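Local structure of putative flagellar protein FliS (Parabacteroides merdae ATCC 43184, 4YOK) at residues L136-T141 with A167-N172; F120-I125 with V185-N190; Q21-R26 with G75-N80. The protein is of unknown function but pairs an N-terminal prealbumin-like domain with a C-terminal domain probably of the E-set type. One frame throughout, in Å; residues are numbered along the deposited sequence. Where two conformers were deposited one is given.

Contact 1: residues L136-T141 with A167-N172; sequences LLLSKT and ADISGN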
ATOM      1  N   LEU A 136     -13.660   4.053   3.015  1.00 16.17           N
ATOM      2  CA  LEU A 136     -14.391   3.267   2.017  1.00 16.41           C
ATOM      3  C   LEU A 136     -14.218   4.014   0.718  1.00 19.43           C
ATOM      4  O   LEU A 136     -14.507   5.208   0.670  1.00 18.44           O
ATOM      5  CB  LEU A 136     -15.867   3.099   2.420  1.00 17.37           C
ATOM      6  CG  LEU A 136     -16.214   1.786   3.141  1.00 22.61           C
ATOM      7  CD1 LEU A 136     -15.394   1.577   4.400  1.00 22.59           C
ATOM      8  CD2 LEU A 136     -17.703   1.658   3.385  1.00 23.05           C
ATOM      9  N   LEU A 137     -13.647   3.352  -0.304  1.00 15.42           N
ATOM     10  CA  LEU A 137     -13.312   3.995  -1.569  1.00 14.55           C
ATOM     11  C   LEU A 137     -13.867   3.292  -2.779  1.00 17.52           C
ATOM     12  O   LEU A 137     -13.922   2.054  -2.820  1.00 16.70           O
ATOM     13  CB  LEU A 137     -11.765   4.039  -1.724  1.00 14.78           C
ATOM     14  CG  LEU A 137     -10.961   4.621  -0.561  1.00 18.47           C
ATOM     15  CD1 LEU A 137      -9.490   4.182  -0.619  1.00 16.72           C
ATOM     16  CD2 LEU A 137     -11.091   6.137  -0.510  1.00 18.45           C
ATOM     17  N   LEU A 138     -14.239   4.086  -3.799  1.00 14.44           N
ATOM     18  CA  LEU A 138     -14.638   3.587  -5.109  1.00 16.04           C
ATOM     19  C   LEU A 138     -13.854   4.351  -6.167  1.00 19.14           C
ATOM     20  O   LEU A 138     -13.568   5.542  -5.985  1.00 18.02           O
ATOM     21  CB  LEU A 138     -16.147   3.698  -5.394  1.00 16.23           C
ATOM     22  CG  LEU A 138     -17.084   2.847  -4.517  1.00 20.38           C
ATOM     23  CD1 LEU A 138     -18.534   3.335  -4.638  1.00 20.03           C
ATOM     24  CD2 LEU A 138     -17.000   1.359  -4.889  1.00 18.94           C
ATOM     25  N   SER A 139     -13.500   3.670  -7.254  1.00 15.98           N
ATOM     26  CA  SER A 139     -12.791   4.296  -8.361  1.00 14.56           C
ATOM     27  C   SER A 139     -13.347   3.786  -9.689  1.00 20.52           C
ATOM     28  O   SER A 139     -13.818   2.649  -9.742  1.00 19.89           O
ATOM     29  CB  SER A 139     -11.293   3.973  -8.263  1.00 16.57           C
ATOM     30  OG  SER A 139     -10.600   4.502  -9.386  1.00 20.32           O
ATOM     31  N   LYS A 140     -13.277   4.609 -10.757  1.00 18.42           N
ATOM     32  CA  LYS A 140     -13.607   4.218 -12.139  1.00 19.31           C
ATOM     33  C   LYS A 140     -12.476   3.390 -12.773  1.00 21.40           C
ATOM     34  O   LYS A 140     -12.643   2.894 -13.897  1.00 21.63           O
ATOM     35  CB  LYS A 140     -13.768   5.474 -13.037  1.00 23.89           C
ATOM     36  CG  LYS A 140     -15.034   6.269 -12.853  1.00 42.84           C
ATOM     37  CD  LYS A 140     -15.207   7.283 -13.985  1.00 46.96           C
ATOM     38  CE  LYS A 140     -14.295   8.486 -13.899  1.00 58.15           C
ATOM     39  NZ  LYS A 140     -14.826   9.635 -14.681  1.00 71.27           N
ATOM     40  N   THR A 141     -11.278   3.424 -12.159  1.00 17.66           N
ATOM     41  CA  THR A 141     -10.076   2.764 -12.692  1.00 17.29           C
ATOM     42  C   THR A 141      -9.514   1.755 -11.710  1.00 19.18           C
ATOM     43  O   THR A 141      -9.923   1.720 -10.550  1.00 17.88           O
ATOM     44  CB  THR A 141      -8.969   3.799 -13.072  1.00 22.38           C
ATOM     45  OG1 THR A 141      -8.249   4.168 -11.899  1.00 22.80           O
ATOM     46  CG2 THR A 141      -9.512   5.040 -13.795  1.00 21.76           C
ATOM     47  N   ALA A 167     -21.707   3.037   3.480  1.00 17.84           N
ATOM     48  CA  ALA A 167     -21.512   4.426   3.048  1.00 17.38           C
ATOM     49  C   ALA A 167     -22.601   4.776   2.056  1.00 21.50           C
ATOM     50  O   ALA A 167     -22.868   3.991   1.135  1.00 20.81           O
ATOM     51  CB  ALA A 167     -20.126   4.605   2.430  1.00 16.98           C
ATOM     52  N   ASP A 168     -23.257   5.924   2.257  1.00 17.67           N
ATOM     53  CA  ASP A 168     -24.364   6.339   1.395  1.00 17.68           C
ATOM     54  C   ASP A 168     -23.833   6.871   0.063  1.00 21.11           C
ATOM     55  O   ASP A 168     -23.246   7.949   0.018  1.00 20.64           O
ATOM     56  CB  ASP A 168     -25.206   7.406   2.110  1.00 18.67           C
ATOM     57  CG  ASP A 168     -26.481   7.795   1.397  1.00 22.23           C
ATOM     58  OD1 ASP A 168     -26.724   7.277   0.285  1.00 23.78           O
ATOM     59  OD2 ASP A 168     -27.281   8.515   1.995  1.00 22.51           O
ATOM     60  N   ILE A 169     -24.050   6.113  -1.024  1.00 18.71           N
ATOM     61  CA  ILE A 169     -23.601   6.521  -2.359  1.00 18.31           C
ATOM     62  C   ILE A 169     -24.797   7.012  -3.206  1.00 24.11           C
ATOM     63  O   ILE A 169     -24.630   7.267  -4.398  1.00 23.83           O
ATOM     64  CB  ILE A 169     -22.847   5.357  -3.066  1.00 21.12           C
ATOM     65  CG1 ILE A 169     -23.788   4.130  -3.243  1.00 20.13           C
ATOM     66  CG2 ILE A 169     -21.521   5.001  -2.332  1.00 19.05           C
ATOM     67  CD1 ILE A 169     -23.224   2.971  -4.239  1.00 24.24           C
ATOM     68  N   SER A 170     -26.008   7.099  -2.619  1.00 21.12           N
ATOM     69  CA  SER A 170     -27.197   7.533  -3.371  1.00 23.93           C
ATOM     70  C   SER A 170     -27.027   8.970  -3.889  1.00 30.52           C
ATOM     71  O   SER A 170     -26.317   9.767  -3.282  1.00 28.85           O
ATOM     72  CB  SER A 170     -28.443   7.428  -2.502  1.00 26.44           C
ATOM     73  OG  SER A 170     -28.352   8.355  -1.429  1.00 25.92           O
ATOM     74  N   GLY A 171     -27.617   9.266  -5.040  1.00 31.72           N
ATOM     75  CA  GLY A 171     -27.487  10.596  -5.634  1.00 32.54           C
ATOM     76  C   GLY A 171     -26.138  10.899  -6.275  1.00 36.84           C
ATOM     77  O   GLY A 171     -26.015  11.922  -6.959  1.00 38.23           O
ATOM     78  N   ASN A 172     -25.109  10.027  -6.069  1.00 29.66           N
ATOM     79  CA  ASN A 172     -23.787  10.200  -6.682  1.00 27.52           C
ATOM     80  C   ASN A 172     -23.854   9.724  -8.140  1.00 30.94           C
ATOM     81  O   ASN A 172     -23.827   8.503  -8.412  1.00 28.85           O
ATOM     82  CB  ASN A 172     -22.701   9.454  -5.904  1.00 23.27           C
ATOM     83  CG  ASN A 172     -21.306   9.811  -6.338  1.00 38.30           C
ATOM     84  OD1 ASN A 172     -20.936   9.717  -7.517  1.00 29.71           O
ATOM     85  ND2 ASN A 172     -20.507  10.258  -5.401  1.00 25.00           N
TER
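Leu136 and Leu138 of residues 136-141 face Ala167 and Ile169 of residues 167-172. The contact consists of two methyl-to-methyl meetings. Leu136 sends one branch across: its CD2 lies 3.9 Å from CB of Ala167. Its other branch, CD1, packs on Val185. Leu138 meets Ile169 in the same manner, with CD1 of Leu138 4.1 Å from CG2 of Ile169. These two side chains cross at about a right angle, so they touch through single methyl groups and do not lie alongside each other. Ile169 offers its short branch. CG1 sits between the backbone N and the carbonyl carbon (chi1 61°), which sets CG2 beside the backbone N and opposite the carbonyl carbon, where the leucine finds it. All four residues are buried. The backbones stay well apart, with CA of Leu136 7.3 Å from CA of Ala167 and CA of Leu138 9.8 Å from CA of Ile169. Met116 of strand 115-124 and Ile175 of helix 173-177 both touch Leu138 and Ile169. Tyr151 packs on Ala167 and Ile169.

Beyond Ile169 the chain turns. Asp168 OD1 braces the turn with two bonds, from Ser170 OG at 2.6 Å and from Ser170 N at 3.0 Å. The first comes on the syn side of the carboxylate and the second on the anti side, tilted 23° and 29° out of its plane; the backbone bond makes an Asx turn. A type II turn runs from Ile169 to Asn172, and Asn172 caps helix 173-177. Ser139 OG accepts from Thr141 N, an ST turn at the end of the strand. Apolar packing between strand 131-139 and the end of strand 161-168 with the turn after it, from different sheets, is the arrangement of a beta-sandwich core, consistent with an E-set domain.

Contact 2: residues F120-I125 with V185-N190; sequences FMINRI and VGVLAN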
ATOM      1  N   PHE A 120     -15.186  -6.432   7.074  1.00 18.92           N
ATOM      2  CA  PHE A 120     -13.792  -6.890   7.091  1.00 18.62           C
ATOM      3  C   PHE A 120     -13.274  -6.910   8.506  1.00 23.90           C
ATOM      4  O   PHE A 120     -13.972  -6.478   9.435  1.00 24.36           O
ATOM      5  CB  PHE A 120     -12.873  -6.022   6.179  1.00 19.88           C
ATOM      6  CG  PHE A 120     -12.931  -4.534   6.447  1.00 20.50           C
ATOM      7  CD1 PHE A 120     -13.932  -3.748   5.884  1.00 22.07           C
ATOM      8  CD2 PHE A 120     -11.932  -3.905   7.178  1.00 22.08           C
ATOM      9  CE1 PHE A 120     -13.980  -2.374   6.120  1.00 22.72           C
ATOM     10  CE2 PHE A 120     -11.966  -2.520   7.392  1.00 24.59           C
ATOM     11  CZ  PHE A 120     -13.015  -1.774   6.901  1.00 22.10           C
HETATM   12  N   MSE A 121     -12.085  -7.470   8.680  1.00 19.93           N
HETATM   13  CA  MSE A 121     -11.408  -7.546   9.966  1.00 22.54           C
HETATM   14  C   MSE A 121     -10.179  -6.644   9.973  1.00 22.36           C
HETATM   15  O   MSE A 121      -9.419  -6.622   9.005  1.00 19.88           O
HETATM   16  CB  MSE A 121     -10.978  -8.997  10.241  1.00 28.48           C
HETATM   17  CG  MSE A 121     -12.137  -9.889  10.576  1.00 42.56           C
HETATM   18 SE   MSE A 121     -12.184 -10.116  12.500  0.75 58.44          SE
HETATM   19  CE  MSE A 121     -10.436 -11.079  12.703  1.00 55.08           C
ATOM     20  N   ILE A 122      -9.992  -5.915  11.064  1.00 19.40           N
ATOM     21  CA  ILE A 122      -8.815  -5.076  11.280  1.00 18.90           C
ATOM     22  C   ILE A 122      -8.059  -5.720  12.412  1.00 24.11           C
ATOM     23  O   ILE A 122      -8.573  -5.799  13.536  1.00 24.90           O
ATOM     24  CB  ILE A 122      -9.128  -3.584  11.563  1.00 20.99           C
ATOM     25  CG1 ILE A 122      -9.839  -2.923  10.363  1.00 19.89           C
ATOM     26  CG2 ILE A 122      -7.810  -2.831  11.937  1.00 22.39           C
ATOM     27  CD1 ILE A 122     -10.505  -1.562  10.716  1.00 22.24           C
ATOM     28  N   ASN A 123      -6.882  -6.231  12.101  1.00 20.12           N
ATOM     29  CA  ASN A 123      -6.009  -6.903  13.059  1.00 21.64           C
ATOM     30  C   ASN A 123      -4.901  -5.958  13.485  1.00 26.05           C
ATOM     31  O   ASN A 123      -4.142  -5.485  12.632  1.00 25.22           O
ATOM     32  CB  ASN A 123      -5.416  -8.169  12.405  1.00 23.81           C
ATOM     33  CG  ASN A 123      -6.468  -9.017  11.717  1.00 45.37           C
ATOM     34  OD1 ASN A 123      -7.323  -9.596  12.376  1.00 40.53           O
ATOM     35  ND2 ASN A 123      -6.524  -8.979  10.379  1.00 35.59           N
ATOM     36  N   ARG A 124      -4.783  -5.712  14.801  1.00 21.97           N
ATOM     37  CA  ARG A 124      -3.723  -4.861  15.334  1.00 20.97           C
ATOM     38  C   ARG A 124      -2.433  -5.684  15.451  1.00 25.11           C
ATOM     39  O   ARG A 124      -2.414  -6.712  16.142  1.00 25.92           O
ATOM     40  CB  ARG A 124      -4.122  -4.253  16.689  1.00 20.38           C
ATOM     41  CG  ARG A 124      -3.068  -3.264  17.219  1.00 24.00           C
ATOM     42  CD  ARG A 124      -3.440  -2.581  18.534  1.00 25.43           C
ATOM     43  NE  ARG A 124      -3.779  -3.566  19.561  1.00 33.49           N
ATOM     44  CZ  ARG A 124      -4.968  -3.639  20.155  1.00 58.81           C
ATOM     45  NH1 ARG A 124      -5.933  -2.779  19.836  1.00 46.55           N
ATOM     46  NH2 ARG A 124      -5.199  -4.563  21.077  1.00 51.85           N
ATOM     47  N   ILE A 125      -1.383  -5.261  14.749  1.00 20.97           N
ATOM     48  CA  ILE A 125      -0.072  -5.939  14.771  1.00 20.75           C
ATOM     49  C   ILE A 125       0.829  -5.299  15.832  1.00 24.46           C
ATOM     50  O   ILE A 125       1.523  -6.024  16.554  1.00 24.89           O
ATOM     51  CB  ILE A 125       0.597  -5.931  13.352  1.00 22.66           C
ATOM     52  CG1 ILE A 125      -0.328  -6.534  12.241  1.00 22.21           C
ATOM     53  CG2 ILE A 125       1.976  -6.585  13.347  1.00 22.53           C
ATOM     54  CD1 ILE A 125      -0.835  -8.002  12.448  1.00 27.09           C
ATOM     55  N   VAL A 185     -10.671  -0.644   0.642  1.00 14.56           N
ATOM     56  CA  VAL A 185     -10.814  -0.066   1.976  1.00 15.17           C
ATOM     57  C   VAL A 185      -9.406   0.294   2.468  1.00 18.22           C
ATOM     58  O   VAL A 185      -8.430  -0.344   2.046  1.00 16.17           O
ATOM     59  CB  VAL A 185     -11.613  -0.895   3.004  1.00 20.74           C
ATOM     60  CG1 VAL A 185     -13.097  -0.962   2.619  1.00 21.76           C
ATOM     61  CG2 VAL A 185     -11.023  -2.289   3.206  1.00 21.06           C
ATOM     62  N   GLY A 186      -9.324   1.313   3.311  1.00 15.69           N
ATOM     63  CA  GLY A 186      -8.050   1.764   3.869  1.00 16.25           C
ATOM     64  C   GLY A 186      -8.117   1.956   5.368  1.00 18.78           C
ATOM     65  O   GLY A 186      -9.182   2.261   5.904  1.00 17.04           O
ATOM     66  N   VAL A 187      -6.986   1.749   6.056  1.00 16.20           N
ATOM     67  CA  VAL A 187      -6.853   1.939   7.500  1.00 15.52           C
ATOM     68  C   VAL A 187      -5.568   2.735   7.744  1.00 18.89           C
ATOM     69  O   VAL A 187      -4.471   2.304   7.368  1.00 17.48           O
ATOM     70  CB  VAL A 187      -6.883   0.614   8.321  1.00 18.90           C
ATOM     71  CG1 VAL A 187      -6.601   0.878   9.806  1.00 20.14           C
ATOM     72  CG2 VAL A 187      -8.225  -0.112   8.151  1.00 18.53           C
ATOM     73  N   LEU A 188      -5.731   3.911   8.336  1.00 16.70           N
ATOM     74  CA  LEU A 188      -4.639   4.807   8.705  1.00 16.12           C
ATOM     75  C   LEU A 188      -4.451   4.776  10.223  1.00 20.79           C
ATOM     76  O   LEU A 188      -5.404   4.967  10.965  1.00 19.83           O
ATOM     77  CB  LEU A 188      -4.949   6.243   8.232  1.00 16.11           C
ATOM     78  CG  LEU A 188      -3.915   7.315   8.602  1.00 19.31           C
ATOM     79  CD1 LEU A 188      -2.633   7.159   7.759  1.00 19.73           C
ATOM     80  CD2 LEU A 188      -4.508   8.720   8.417  1.00 21.19           C
ATOM     81  N   ALA A 189      -3.217   4.552  10.664  1.00 17.59           N
ATOM     82  CA  ALA A 189      -2.813   4.528  12.069  1.00 17.42           C
ATOM     83  C   ALA A 189      -2.481   5.929  12.551  1.00 22.04           C
ATOM     84  O   ALA A 189      -1.931   6.725  11.778  1.00 20.07           O
ATOM     85  CB  ALA A 189      -1.589   3.637  12.214  1.00 17.78           C
ATOM     86  N   ASN A 190      -2.760   6.223  13.846  1.00 20.44           N
ATOM     87  CA  ASN A 190      -2.321   7.471  14.488  1.00 19.52           C
ATOM     88  C   ASN A 190      -0.813   7.610  14.315  1.00 24.40           C
ATOM     89  O   ASN A 190      -0.073   6.640  14.565  1.00 25.64           O
ATOM     90  CB  ASN A 190      -2.646   7.437  16.016  1.00 20.57           C
ATOM     91  CG  ASN A 190      -4.038   7.851  16.390  1.00 46.52           C
ATOM     92  OD1 ASN A 190      -4.883   8.088  15.544  1.00 37.05           O
ATOM     93  ND2 ASN A 190      -4.302   7.962  17.685  1.00 47.55           N
TER
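Val185 lays a methyl on the ring of Phe120. Its CG2 stands 4.0 Å from the ring centroid and only 5° off the normal, a CH-pi contact over the middle of one face. The other methyl of the valine, CG1, lies on the same side of the ring, 3.9 Å from CE1 of Phe120. The two side chains come from opposite directions. In Phe120, chi1 of 53° carries the ring toward the valine and chi2 of -84° turns its face to it.

Two residues further along both strands, Ile122 and Val187 meet tip to tip. CD1 of Ile122 is 3.7 Å from CG2 of Val187, and Ile122 CG1 lies close to the same methyl.

Outside this first shell, Val163 packs on both Phe120 and Ile122. Val134 touches Phe120, and Ile131 touches Ile122. The strands are held within their own sheets: Phe120 and Ile122 bond through the backbone to Val163 and Gly161, and Val185 N bonds to Ser198 OG. Strand 115-124 is the middle strand of its three-stranded sheet, between 102-111 and 161-168. Strand 182-189 lies between 131-139 and 196-202 in the facing sheet.

Contact 3: residues Q21-R26 with G75-N80; sequences QALNLR and GPWVNN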
ATOM      1  N   GLN A  21       3.601 -12.106   2.898  1.00 27.30           N
ATOM      2  CA  GLN A  21       2.465 -11.641   2.081  0.50 26.92           C
ATOM      3  C   GLN A  21       2.652 -10.186   1.637  1.00 26.89           C
ATOM      4  O   GLN A  21       2.993  -9.345   2.460  1.00 20.72           O
ATOM      5  CB  GLN A  21       1.146 -11.794   2.861  0.50 29.13           C
ATOM      6  CG  GLN A  21      -0.101 -11.782   1.969  0.50 47.96           C
ATOM      7  CD  GLN A  21      -1.396 -11.801   2.748  0.50 58.99           C
ATOM      8  OE1 GLN A  21      -1.663 -10.942   3.598  0.50 51.07           O
ATOM      9  NE2 GLN A  21      -2.255 -12.760   2.434  0.50 49.47           N
ATOM     10  N   ALA A  22       2.446  -9.889   0.328  1.00 25.70           N
ATOM     11  CA  ALA A  22       2.618  -8.528  -0.198  1.00 26.43           C
ATOM     12  C   ALA A  22       1.574  -7.585   0.409  1.00 26.44           C
ATOM     13  O   ALA A  22       0.461  -7.990   0.712  1.00 27.27           O
ATOM     14  CB  ALA A  22       2.535  -8.506  -1.726  1.00 27.90           C
ATOM     15  N   LEU A  23       1.996  -6.386   0.719  1.00 21.63           N
ATOM     16  CA  LEU A  23       1.116  -5.389   1.313  1.00 20.37           C
ATOM     17  C   LEU A  23       0.424  -4.623   0.227  1.00 23.04           C
ATOM     18  O   LEU A  23       1.017  -4.394  -0.837  1.00 23.20           O
ATOM     19  CB  LEU A  23       1.929  -4.420   2.190  1.00 20.48           C
ATOM     20  CG  LEU A  23       2.686  -5.022   3.375  1.00 24.52           C
ATOM     21  CD1 LEU A  23       3.257  -3.915   4.229  1.00 25.18           C
ATOM     22  CD2 LEU A  23       1.795  -5.967   4.188  1.00 24.21           C
ATOM     23  N   ASN A  24      -0.811  -4.191   0.510  1.00 16.40           N
ATOM     24  CA  ASN A  24      -1.644  -3.382  -0.388  1.00 15.68           C
ATOM     25  C   ASN A  24      -1.488  -1.910   0.040  1.00 17.44           C
ATOM     26  O   ASN A  24      -1.790  -1.570   1.182  1.00 17.78           O
ATOM     27  CB  ASN A  24      -3.085  -3.871  -0.277  1.00 17.98           C
ATOM     28  CG  ASN A  24      -3.219  -5.349  -0.595  1.00 35.23           C
ATOM     29  OD1 ASN A  24      -3.304  -6.225   0.278  1.00 40.81           O
ATOM     30  ND2 ASN A  24      -3.117  -5.662  -1.838  1.00 20.96           N
ATOM     31  N   LEU A  25      -0.921  -1.083  -0.834  1.00 14.44           N
ATOM     32  CA  LEU A  25      -0.568   0.301  -0.513  1.00 14.58           C
ATOM     33  C   LEU A  25      -1.080   1.319  -1.519  1.00 17.72           C
ATOM     34  O   LEU A  25      -1.600   0.955  -2.568  1.00 17.40           O
ATOM     35  CB  LEU A  25       0.985   0.378  -0.495  1.00 14.72           C
ATOM     36  CG  LEU A  25       1.711  -0.604   0.478  1.00 19.67           C
ATOM     37  CD1 LEU A  25       3.182  -0.673   0.179  1.00 20.88           C
ATOM     38  CD2 LEU A  25       1.494  -0.202   1.926  1.00 19.55           C
ATOM     39  N   ARG A  26      -0.833   2.600  -1.236  1.00 16.22           N
ATOM     40  CA  ARG A  26      -1.126   3.648  -2.212  1.00 15.82           C
ATOM     41  C   ARG A  26       0.030   3.607  -3.194  1.00 18.59           C
ATOM     42  O   ARG A  26       1.190   3.833  -2.798  1.00 16.93           O
ATOM     43  CB  ARG A  26      -1.264   5.024  -1.549  1.00 17.13           C
ATOM     44  CG  ARG A  26      -1.355   6.121  -2.626  1.00 16.24           C
ATOM     45  CD  ARG A  26      -1.782   7.487  -2.097  1.00 17.70           C
ATOM     46  NE  ARG A  26      -1.720   8.446  -3.212  1.00 22.76           N
ATOM     47  CZ  ARG A  26      -1.271   9.693  -3.137  1.00 26.64           C
ATOM     48  NH1 ARG A  26      -0.890  10.202  -1.968  1.00 22.78           N
ATOM     49  NH2 ARG A  26      -1.209  10.448  -4.227  1.00 22.14           N
ATOM     50  N   GLY A  75       5.300   5.137   5.305  1.00 16.88           N
ATOM     51  CA  GLY A  75       4.608   3.863   5.147  1.00 15.50           C
ATOM     52  C   GLY A  75       3.758   3.472   6.342  1.00 18.49           C
ATOM     53  O   GLY A  75       4.021   3.912   7.465  1.00 18.07           O
ATOM     54  N   PRO A  76       2.758   2.587   6.133  1.00 15.34           N
ATOM     55  CA  PRO A  76       1.875   2.175   7.255  1.00 14.74           C
ATOM     56  C   PRO A  76       2.529   1.087   8.136  1.00 18.92           C
ATOM     57  O   PRO A  76       1.937   0.022   8.400  1.00 18.64           O
ATOM     58  CB  PRO A  76       0.646   1.640   6.519  1.00 15.07           C
ATOM     59  CG  PRO A  76       1.220   1.026   5.261  1.00 18.41           C
ATOM     60  CD  PRO A  76       2.316   1.995   4.851  1.00 16.63           C
ATOM     61  N   TRP A  77       3.777   1.336   8.558  1.00 17.90           N
ATOM     62  CA  TRP A  77       4.544   0.382   9.345  1.00 17.85           C
ATOM     63  C   TRP A  77       5.468   1.092  10.322  1.00 23.27           C
ATOM     64  O   TRP A  77       5.720   2.295  10.163  1.00 22.95           O
ATOM     65  CB  TRP A  77       5.341  -0.576   8.426  1.00 16.58           C
ATOM     66  CG  TRP A  77       6.162   0.103   7.350  1.00 17.55           C
ATOM     67  CD1 TRP A  77       7.275   0.885   7.513  1.00 20.32           C
ATOM     68  CD2 TRP A  77       5.887   0.081   5.940  1.00 16.68           C
ATOM     69  NE1 TRP A  77       7.703   1.355   6.281  1.00 18.93           N
ATOM     70  CE2 TRP A  77       6.915   0.812   5.299  1.00 20.35           C
ATOM     71  CE3 TRP A  77       4.914  -0.557   5.150  1.00 17.21           C
ATOM     72  CZ2 TRP A  77       6.976   0.950   3.904  1.00 18.89           C
ATOM     73  CZ3 TRP A  77       4.975  -0.422   3.775  1.00 18.32           C
ATOM     74  CH2 TRP A  77       6.001   0.313   3.163  1.00 18.82           C
ATOM     75  N   VAL A  78       5.952   0.349  11.347  1.00 20.78           N
ATOM     76  CA  VAL A  78       6.865   0.869  12.374  1.00 21.03           C
ATOM     77  C   VAL A  78       8.075   1.490  11.678  1.00 24.05           C
ATOM     78  O   VAL A  78       8.608   0.914  10.735  1.00 24.32           O
ATOM     79  CB  VAL A  78       7.319  -0.226  13.399  1.00 25.68           C
ATOM     80  CG1 VAL A  78       8.163   0.369  14.525  1.00 25.37           C
ATOM     81  CG2 VAL A  78       6.142  -0.995  13.979  1.00 25.47           C
ATOM     82  N   ASN A  79       8.521   2.637  12.168  1.00 21.55           N
ATOM     83  CA  ASN A  79       9.695   3.335  11.647  1.00 22.52           C
ATOM     84  C   ASN A  79      10.969   2.690  12.223  1.00 28.27           C
ATOM     85  O   ASN A  79      11.701   3.310  12.998  1.00 29.34           O
ATOM     86  CB  ASN A  79       9.606   4.837  11.979  1.00 22.67           C
ATOM     87  CG  ASN A  79      10.585   5.666  11.208  1.00 38.79           C
ATOM     88  OD1 ASN A  79      10.987   5.309  10.096  1.00 30.01           O
ATOM     89  ND2 ASN A  79      10.979   6.797  11.777  1.00 33.16           N
ATOM     90  N   ASN A  80      11.232   1.439  11.818  1.00 25.93           N
ATOM     91  CA  ASN A  80      12.358   0.627  12.296  1.00 27.00           C
ATOM     92  C   ASN A  80      13.539   0.567  11.347  1.00 29.99           C
ATOM     93  O   ASN A  80      14.484  -0.163  11.645  1.00 30.40           O
ATOM     94  CB  ASN A  80      11.880  -0.808  12.550  1.00 29.33           C
ATOM     95  CG  ASN A  80      11.377  -1.079  13.939  1.00 60.38           C
ATOM     96  OD1 ASN A  80      11.819  -0.478  14.926  1.00 60.09           O
ATOM     97  ND2 ASN A  80      10.473  -2.045  14.052  1.00 51.20           N
TER
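This contact belongs to the N-terminal, prealbumin-like domain and lies on its side toward the C-terminal domain. Two leucines of residues 21-26 pack against the Pro76-Trp77 corner of the loop between strands 64-70 and 83-88. Leu25 carries most of it. Its CD2 is 3.6 Å from CG of Pro76, and the same methyl is 3.9 Å from CZ3 of Trp77. Leu25 thus sits at the junction of the proline ring and the indole, and its side chain runs at about a right angle to that of Trp77. Its CG is anti to the carbonyl carbon (chi1 -57°), which carries CD1 and CD2 to the loop. Leu23 adds a second methyl: CD1 of Leu23 lies 3.9 Å from CE3 of Trp77. Both leucines reach the six-membered part of the indole at a slant.

The loop folds back on itself to present this corner. Pro76 is the centre of an inverse gamma turn, closed by a weak bond from Trp77 N to Gly75 O. In this turn the indole lies over its own loop: CA of Gly75 stands 3.8 Å above the ring plane, over its centre, and Pro76 CD is over the same face. Gly75 has no side chain, and its CA lies directly against the indole face.

Ile196 of strand 196-202 touches both Leu23 and Pro76, so a strand of the C-terminal domain also takes part in the packing. The contacts between the two segments are apolar and buried. Water exclusion and fit probably hold them, while Leu25 O and Gly75 N bond to Arg184 NH2 and Asp193 OD1 of the C-terminal domain.

Contacts 1 and 2 are two parts of one sandwich interior. Both join the sheet holding strands 115-124 and 161-168 to the sheet holding 131-139 and 182-189. Their centres are 20 Å apart, yet they touch, with CD1 of Leu136 3.9 Å from CG1 of Val185. Contact 3 lies in the N-terminal domain. Its centre is 11 Å from that of contact 2, with nearest atoms about 5 Å apart and no touch, and 25 Å from that of contact 1. Ile196 of strand 196-202, a neighbour of 182-189, touches Leu23 and Pro76 of contact 3. The bound magnesium ion is about 10 Å from the Trp77 side chain.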